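Local atomic coordinates of glycosyl hydrolase family 88 (Pedobacter heparinus, PDB entry 3WIW), a protein that removes unsaturated glucuronyl residues from oligosaccharides derived from heparin, acting as an unsaturated glucuronyl hydrolase. Residues 150-155 and 195-200. Sequence-based numbering, arbitrary orientation.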
loop_
_atom_site.group_PDB
_atom_site.type_symbol
_atom_site.label_atom_id
_atom_site.label_comp_id
_atom_site.label_asym_id
_atom_site.label_seq_id
_atom_site.Cartn_x
_atom_site.Cartn_y
_atom_site.Cartn_z
ATOM N N ALA A 150 -10.428 13.543 -12.080
ATOM C CA ALA A 150 -10.536 13.747 -13.538
ATOM C C ALA A 150 -10.361 12.440 -14.315
ATOM O O ALA A 150 -10.850 12.310 -15.436
ATOM C CB ALA A 150 -9.549 14.802 -14.028
ATOM N N ARG A 151 -9.663 11.474 -13.721
ATOM C CA ARG A 151 -9.411 10.191 -14.373
ATOM C C ARG A 151 -10.595 9.216 -14.260
ATOM O O ARG A 151 -10.598 8.167 -14.914
ATOM C CB ARG A 151 -8.119 9.582 -13.821
ATOM C CG ARG A 151 -6.903 10.461 -14.073
ATOM C CD ARG A 151 -5.580 9.757 -13.738
ATOM N NE ARG A 151 -5.403 8.535 -14.554
ATOM C CZ ARG A 151 -4.992 8.520 -15.829
ATOM N NH1 ARG A 151 -4.634 9.651 -16.438
ATOM N NH2 ARG A 151 -4.938 7.359 -16.488
ATOM N N PHE A 152 -11.570 9.525 -13.406
ATOM C CA PHE A 152 -12.758 8.686 -13.300
ATOM C C PHE A 152 -13.625 8.883 -14.537
ATOM O O PHE A 152 -13.910 10.016 -14.953
ATOM C CB PHE A 152 -13.551 9.053 -12.044
ATOM C CG PHE A 152 -14.821 8.278 -11.863
ATOM C CD1 PHE A 152 -14.810 7.006 -11.320
ATOM C CD2 PHE A 152 -16.034 8.837 -12.217
ATOM C CE1 PHE A 152 -15.998 6.303 -11.145
ATOM C CE2 PHE A 152 -17.227 8.159 -12.029
ATOM C CZ PHE A 152 -17.213 6.884 -11.495
ATOM N N ASN A 153 -14.063 7.772 -15.114
ATOM C CA ASN A 153 -14.925 7.805 -16.278
ATOM C C ASN A 153 -16.297 7.301 -15.861
ATOM O O ASN A 153 -16.439 6.151 -15.403
ATOM C CB ASN A 153 -14.313 6.921 -17.359
ATOM C CG ASN A 153 -15.172 6.822 -18.591
ATOM O OD1 ASN A 153 -16.332 6.400 -18.532
ATOM N ND2 ASN A 153 -14.616 7.225 -19.727
ATOM N N LYS A 154 -17.283 8.185 -15.989
ATOM C CA LYS A 154 -18.633 7.945 -15.526
ATOM C C LYS A 154 -19.284 6.756 -16.252
ATOM O O LYS A 154 -20.059 6.010 -15.662
ATOM C CB LYS A 154 -19.431 9.258 -15.717
ATOM C CG LYS A 154 -20.852 9.353 -15.157
ATOM C CD LYS A 154 -21.335 10.801 -15.246
ATOM C CE LYS A 154 -22.649 11.018 -14.507
ATOM N NZ LYS A 154 -23.129 12.424 -14.559
ATOM N N LYS A 155 -18.976 6.576 -17.530
ATOM C CA LYS A 155 -19.561 5.474 -18.294
ATOM C C LYS A 155 -19.001 4.108 -17.881
ATOM O O LYS A 155 -19.722 3.111 -17.838
ATOM C CB LYS A 155 -19.388 5.706 -19.801
ATOM C CG LYS A 155 -20.129 6.953 -20.316
ATOM C CD LYS A 155 -19.937 7.138 -21.813
ATOM C CE LYS A 155 -20.298 8.546 -22.263
ATOM N NZ LYS A 155 -21.744 8.822 -22.052
ATOM N N PHE A 195 -16.114 11.743 -3.667
ATOM C CA PHE A 195 -16.353 10.626 -2.761
ATOM C C PHE A 195 -17.143 9.532 -3.480
ATOM O O PHE A 195 -16.775 8.348 -3.413
ATOM C CB PHE A 195 -17.099 11.140 -1.521
ATOM C CG PHE A 195 -17.391 10.085 -0.501
ATOM C CD1 PHE A 195 -18.507 9.267 -0.617
ATOM C CD2 PHE A 195 -16.535 9.902 0.579
ATOM C CE1 PHE A 195 -18.771 8.282 0.332
ATOM C CE2 PHE A 195 -16.785 8.924 1.522
ATOM C CZ PHE A 195 -17.901 8.113 1.399
ATOM N N ASP A 196 -18.205 9.925 -4.182
ATOM C CA ASP A 196 -19.061 8.976 -4.885
ATOM C C ASP A 196 -18.302 8.256 -5.994
ATOM O O ASP A 196 -18.533 7.067 -6.235
ATOM C CB ASP A 196 -20.302 9.670 -5.469
ATOM C CG ASP A 196 -21.203 10.284 -4.397
ATOM O OD1 ASP A 196 -21.094 9.912 -3.209
ATOM O OD2 ASP A 196 -22.036 11.142 -4.762
ATOM N N ALA A 197 -17.377 8.953 -6.645
ATOM C CA ALA A 197 -16.585 8.334 -7.705
ATOM C C ALA A 197 -15.709 7.219 -7.131
ATOM O O ALA A 197 -15.591 6.153 -7.723
ATOM C CB ALA A 197 -15.723 9.375 -8.405
ATOM N N ALA A 198 -15.085 7.477 -5.987
ATOM C CA ALA A 198 -14.251 6.481 -5.348
ATOM C C ALA A 198 -15.121 5.270 -5.002
ATOM O O ALA A 198 -14.739 4.115 -5.262
ATOM C CB ALA A 198 -13.619 7.077 -4.098
ATOM N N LYS A 199 -16.300 5.520 -4.434
ATOM C CA LYS A 199 -17.151 4.415 -4.023
ATOM C C LYS A 199 -17.603 3.617 -5.249
ATOM O O LYS A 199 -17.579 2.386 -5.248
ATOM C CB LYS A 199 -18.362 4.920 -3.238
ATOM C CG LYS A 199 -19.195 3.753 -2.730
ATOM C CD LYS A 199 -20.346 4.177 -1.830
ATOM C CE LYS A 199 -20.969 2.916 -1.229
ATOM N NZ LYS A 199 -22.129 3.249 -0.370
ATOM N N THR A 200 -17.962 4.313 -6.318
ATOM C CA THR A 200 -18.338 3.637 -7.572
ATOM C C THR A 200 -17.194 2.767 -8.115
ATOM O O THR A 200 -17.414 1.624 -8.522
ATOM C CB THR A 200 -18.789 4.641 -8.632
ATOM O OG1 THR A 200 -19.948 5.321 -8.146
ATOM C CG2 THR A 200 -19.144 3.926 -9.945
#
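The Thr200 amide N bonds to Asp196 O at 2.8 Å in a regular turn of helix 192-208, and the methyl CG2 of the same Thr200 touches the Phe152 ring across the contact. Thr200 OG1 is 3.0 Å from the same Asp196 O. The methyl lies at the ring edge, near the ring plane, with Thr200 CG2 3.9 Å from Phe152 CZ.

Ala197 takes one face of the ring. Its CB sits over the ring centre as a CH-pi contact, 3.8 Å from the centroid and 11° off the normal. The Ala197 carbonyl O also comes within 3.4 Å of Phe152 CE1. Phe152 reaches this place because its CG is anti to the backbone N (chi1 178°), which extends the ring from the strand to the helix.

The fold is an alpha6/alpha6 barrel. Here the small antiparallel hairpin of strands 152-153 and 158-159 packs by one aromatic ring on helix 192-208. Another face of that helix meets helix 175-188, through Ala198 on Leu182 and Tyr183. Phe152 also touches Ile159 of the partner strand.

At the hairpin turn, Asn153 OD1 accepts a weak, bent bond from Lys155 N (2.8 Å, 117°), as in an Asx turn, and a second bond from Val156 N.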